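Side-chain contacts in N-acetyl-beta-D glucosaminidase (Rhizomucor miehei CAU432, PDB 4ZM6), which probably hydrolyses terminal N-acetylglucosamine residues with a glycoside hydrolase family 3 domain and acetylates glucosamine from acetyl-CoA with a GCN5-related acetyltransferase region: residues A[636-639]-A[640-644]; A[271-274]-A[275-279]. One frame throughout, in Å; residues are numbered along the deposited sequence.

Interaction 1 of 2, residues A[636-639]-A[640-644]; sequences LEHF and REQGA
Arg640 has CG anti to its backbone N (chi1 -175°) and bends at chi3, which brings the guanidinium back under Leu636 O and beside Glu637 CG. Leu636 O lies over one face of the guanidinium. Glu637 CG sits at the group's edge, near its plane, 3.4 Å from Arg640 NH1. The polar ends have other partners: Arg640 NE forms a salt bridge with Glu167, and Glu637 OE2 is hydrogen-bonded to Ser108. Both partners belong to the hydrolase part of the chain, so this side of the helix faces that domain.

The imidazole of His638 meets Gln642. Gln642 bends at chi2 (-56°), and its CG comes 3.3 Å from His638 NE2, approaching the ring obliquely. The ring and amide planes are 26° apart. Ile602 touches both side chains.

These residues form the last turns of helix 627-642, the helix of a beta-alpha-beta unit in the GNAT domain. It ends in a Schellman motif, with Gly643 at positive phi. Arg640 N, Glu641 N and Gln642 N still make helical bonds to the carbonyls four residues back. Ala644 N instead reaches five residues back, to Phe639 O, at 3.0 Å. The turn at Gly643 brings Ala644 CB to 4.0 Å from Phe639 CB, an apolar contact beside the buried phenyl ring.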
loop_
_atom_site.group_PDB
_atom_site.type_symbol
_atom_site.label_atom_id
_atom_site.label_comp_id
_atom_site.label_asym_id
_atom_site.label_seq_id
_atom_site.Cartn_x
_atom_site.Cartn_y
_atom_site.Cartn_z
ATOM N N LEU A 636 15.509 3.105 -6.093
ATOM C CA LEU A 636 15.166 3.189 -7.518
ATOM C C LEU A 636 13.760 2.691 -7.792
ATOM O O LEU A 636 13.104 3.175 -8.711
ATOM C CB LEU A 636 16.158 2.423 -8.390
ATOM C CG LEU A 636 17.654 2.707 -8.218
ATOM C CD1 LEU A 636 18.370 2.443 -9.539
ATOM C CD2 LEU A 636 17.944 4.123 -7.735
ATOM N N GLU A 637 13.300 1.725 -7.003
ATOM C CA GLU A 637 11.926 1.233 -7.129
ATOM C C GLU A 637 10.934 2.343 -6.811
ATOM O O GLU A 637 9.926 2.486 -7.499
ATOM C CB GLU A 637 11.681 0.021 -6.220
ATOM C CG GLU A 637 12.280 -1.272 -6.755
ATOM C CD GLU A 637 12.641 -2.264 -5.663
ATOM O OE1 GLU A 637 11.973 -2.272 -4.600
ATOM O OE2 GLU A 637 13.596 -3.047 -5.879
ATOM N N HIS A 638 11.229 3.131 -5.778
ATOM C CA HIS A 638 10.391 4.276 -5.434
ATOM C C HIS A 638 10.382 5.311 -6.558
ATOM O O HIS A 638 9.316 5.708 -7.019
ATOM C CB HIS A 638 10.840 4.933 -4.129
ATOM C CG HIS A 638 10.160 6.238 -3.864
ATOM N ND1 HIS A 638 10.849 7.422 -3.711
ATOM C CD2 HIS A 638 8.845 6.553 -3.787
ATOM C CE1 HIS A 638 9.988 8.407 -3.524
ATOM N NE2 HIS A 638 8.766 7.907 -3.570
ATOM N N PHE A 639 11.565 5.736 -6.993
ATOM C CA PHE A 639 11.680 6.676 -8.100
ATOM C C PHE A 639 10.910 6.172 -9.307
ATOM O O PHE A 639 10.169 6.920 -9.942
ATOM C CB PHE A 639 13.136 6.856 -8.523
ATOM C CG PHE A 639 14.004 7.550 -7.508
ATOM C CD1 PHE A 639 13.535 8.627 -6.766
ATOM C CD2 PHE A 639 15.324 7.151 -7.338
ATOM C CE1 PHE A 639 14.352 9.258 -5.844
ATOM C CE2 PHE A 639 16.146 7.786 -6.424
ATOM C CZ PHE A 639 15.659 8.837 -5.674
ATOM N N ARG A 640 11.102 4.894 -9.614
ATOM C CA ARG A 640 10.486 4.262 -10.771
ATOM C C ARG A 640 8.964 4.399 -10.745
ATOM O O ARG A 640 8.360 4.778 -11.746
ATOM C CB ARG A 640 10.896 2.787 -10.824
ATOM C CG ARG A 640 10.415 2.022 -12.043
ATOM C CD ARG A 640 10.976 0.611 -12.059
ATOM N NE ARG A 640 12.446 0.586 -12.068
ATOM C CZ ARG A 640 13.228 0.036 -11.135
ATOM N NH1 ARG A 640 12.723 -0.565 -10.062
ATOM N NH2 ARG A 640 14.545 0.083 -11.281
ATOM N N GLU A 641 8.357 4.096 -9.599
ATOM C CA GLU A 641 6.904 4.211 -9.425
ATOM C C GLU A 641 6.434 5.654 -9.523
ATOM O O GLU A 641 5.350 5.921 -10.039
ATOM C CB GLU A 641 6.470 3.640 -8.072
ATOM C CG GLU A 641 6.615 2.133 -7.944
ATOM C CD GLU A 641 6.514 1.659 -6.504
ATOM O OE1 GLU A 641 7.497 1.821 -5.743
ATOM O OE2 GLU A 641 5.448 1.124 -6.129
ATOM N N GLN A 642 7.250 6.577 -9.014
ATOM C CA GLN A 642 6.927 8.005 -9.040
ATOM C C GLN A 642 7.107 8.651 -10.410
ATOM O O GLN A 642 6.603 9.748 -10.641
ATOM C CB GLN A 642 7.780 8.768 -8.020
ATOM C CG GLN A 642 7.462 8.437 -6.573
ATOM C CD GLN A 642 6.001 8.654 -6.253
ATOM O OE1 GLN A 642 5.478 9.758 -6.415
ATOM N NE2 GLN A 642 5.330 7.601 -5.812
ATOM N N GLY A 643 7.825 7.988 -11.310
ATOM C CA GLY A 643 8.111 8.551 -12.624
ATOM C C GLY A 643 9.270 9.532 -12.592
ATOM O O GLY A 643 9.380 10.397 -13.460
ATOM N N ALA A 644 10.130 9.406 -11.583
ATOM C CA ALA A 644 11.382 10.151 -11.542
ATOM C C ALA A 644 12.394 9.410 -12.409
ATOM O O ALA A 644 13.196 8.617 -11.906
ATOM C CB ALA A 644 11.887 10.279 -10.113
#

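Interaction 2 of 2, residues A[271-274]-A[275-279]; sequences EMDA and VKETV
Backbone hydrogen bonds hold this short turn together, and Met272 O takes two of them. Lys276 N approaches in the carbonyl plane at 2.8 Å. Val275 N lies above that plane and makes a longer bond of 3.2 Å to the same Met272 O. Glu277 N then bonds to Asp273 O at 2.9 Å.

The charged contacts lie along one side. Asp273 and Lys276 run side by side and point the same way. Lys276 CG is anti to its backbone N (chi1 -178°), and a bend at chi3 carries CE to 3.3 Å from Asp273 OD1. The salt bridge from Lys276 NZ to Asp273 OD1 is long, at 3.7 Å. Glu277 also runs alongside Asp273, its carboxylate plane turned 36° from that of the aspartate. Their like charges are near each other, with Asp273 OD1 and Glu277 OE1 4.1 Å apart. Lys276 may partly offset this repulsion.

The turn is the short helix 273-276 in the family 3 hydrolase domain, and Met272 is its N-cap residue. It follows strand 264-267 and precedes helix 281-291, which Lys276 touches at Thr281. Before the turn, Glu271 OE1 is hydrogen-bonded to Thr301, and the Met272 side chain packs against His192 and His232.

One carbon contact adds to this: Glu277 bends at chi2, and its CG rests 3.5 Å from Asp273 CB. Thr278 CG2 is a neighbour of Ala274 O at the end of the turn.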
loop_
_atom_site.group_PDB
_atom_site.type_symbol
_atom_site.label_atom_id
_atom_site.label_comp_id
_atom_site.label_asym_id
_atom_site.label_seq_id
_atom_site.Cartn_x
_atom_site.Cartn_y
_atom_site.Cartn_z
ATOM N N GLU A 271 -3.179 -19.080 -32.719
ATOM C CA GLU A 271 -3.063 -20.429 -33.274
ATOM C C GLU A 271 -2.854 -21.506 -32.210
ATOM O O GLU A 271 -2.735 -22.685 -32.540
ATOM C CB GLU A 271 -1.930 -20.481 -34.302
ATOM C CG GLU A 271 -2.184 -19.617 -35.532
ATOM C CD GLU A 271 -1.205 -19.881 -36.663
ATOM O OE1 GLU A 271 -0.461 -20.886 -36.604
ATOM O OE2 GLU A 271 -1.179 -19.075 -37.619
ATOM N N MET A 272 -2.814 -21.110 -30.940
ATOM C CA MET A 272 -2.762 -22.075 -29.844
ATOM C C MET A 272 -4.109 -22.785 -29.773
ATOM O O MET A 272 -5.132 -22.248 -30.222
ATOM C CB MET A 272 -2.457 -21.380 -28.516
ATOM C CG MET A 272 -1.096 -20.698 -28.472
ATOM S SD MET A 272 -1.016 -19.348 -27.279
ATOM C CE MET A 272 -0.615 -20.227 -25.775
ATOM N N ASP A 273 -4.111 -23.991 -29.216
ATOM C CA ASP A 273 -5.321 -24.818 -29.198
ATOM C C ASP A 273 -6.444 -24.214 -28.349
ATOM O O ASP A 273 -7.621 -24.469 -28.606
ATOM C CB ASP A 273 -5.009 -26.245 -28.722
ATOM C CG ASP A 273 -4.171 -27.034 -29.728
ATOM O OD1 ASP A 273 -4.312 -26.808 -30.952
ATOM O OD2 ASP A 273 -3.377 -27.892 -29.287
ATOM N N ALA A 274 -6.079 -23.409 -27.355
ATOM C CA ALA A 274 -7.058 -22.736 -26.500
ATOM C C ALA A 274 -8.031 -21.835 -27.272
ATOM O O ALA A 274 -9.149 -21.612 -26.816
ATOM C CB ALA A 274 -6.344 -21.938 -25.418
ATOM N N VAL A 275 -7.603 -21.305 -28.415
ATOM C CA VAL A 275 -8.496 -20.522 -29.273
ATOM C C VAL A 275 -8.721 -21.147 -30.653
ATOM O O VAL A 275 -9.713 -20.829 -31.306
ATOM C CB VAL A 275 -7.991 -19.076 -29.452
ATOM C CG1 VAL A 275 -7.006 -18.985 -30.603
ATOM C CG2 VAL A 275 -9.153 -18.121 -29.692
ATOM N N LYS A 276 -7.804 -22.001 -31.109
ATOM C CA LYS A 276 -7.964 -22.678 -32.402
ATOM C C LYS A 276 -8.966 -23.832 -32.312
ATOM O O LYS A 276 -9.666 -24.125 -33.285
ATOM C CB LYS A 276 -6.615 -23.195 -32.919
ATOM C CG LYS A 276 -6.679 -23.881 -34.285
ATOM C CD LYS A 276 -5.314 -24.344 -34.773
ATOM C CE LYS A 276 -4.757 -25.467 -33.906
ATOM N NZ LYS A 276 -3.526 -26.068 -34.483
ATOM N N GLU A 277 -9.026 -24.483 -31.150
ATOM C CA GLU A 277 -9.939 -25.609 -30.928
ATOM C C GLU A 277 -11.240 -25.201 -30.218
ATOM O O GLU A 277 -12.045 -26.067 -29.871
ATOM C CB GLU A 277 -9.241 -26.724 -30.137
ATOM C CG GLU A 277 -7.848 -27.104 -30.633
ATOM C CD GLU A 277 -7.826 -27.601 -32.071
ATOM O OE1 GLU A 277 -7.662 -28.822 -32.284
ATOM O OE2 GLU A 277 -7.967 -26.773 -32.993
ATOM N N THR A 278 -11.434 -23.900 -29.989
ATOM C CA THR A 278 -12.721 -23.366 -29.524
ATOM C C THR A 278 -13.455 -22.709 -30.684
ATOM O O THR A 278 -14.651 -22.923 -30.868
ATOM C CB THR A 278 -12.559 -22.331 -28.391
ATOM O OG1 THR A 278 -11.781 -21.217 -28.851
ATOM C CG2 THR A 278 -11.903 -22.960 -27.166
ATOM N N VAL A 279 -12.739 -21.882 -31.441
ATOM C CA VAL A 279 -13.251 -21.330 -32.694
ATOM C C VAL A 279 -12.116 -21.318 -33.716
ATOM O O VAL A 279 -10.980 -21.675 -33.402
ATOM C CB VAL A 279 -13.800 -19.892 -32.530
ATOM C CG1 VAL A 279 -15.122 -19.744 -33.274
ATOM C CG2 VAL A 279 -13.989 -19.525 -31.062
#

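Overall arrangement
Both interactions are local contacts around a helix end or short helix, but they belong to different domains of one chain. Residues 271-279 lie in the family 3 hydrolase part, and residues 636-644 follow later, in the GNAT part. Their centres are 40 Å apart and their nearest atoms about 28 Å apart, so they do not touch. Interaction 1 lies nearer the acetyl-CoA site: the Phe639 side chain is about 10 Å from the bound acetyl-CoA, and the Glu637 side chain about 8 Å from that of Thr629, which binds acetyl-CoA. Interaction 1 also meets the hydrolase part, through helices 108-125 and 155-171. Interaction 2 lies away from the annotated sites.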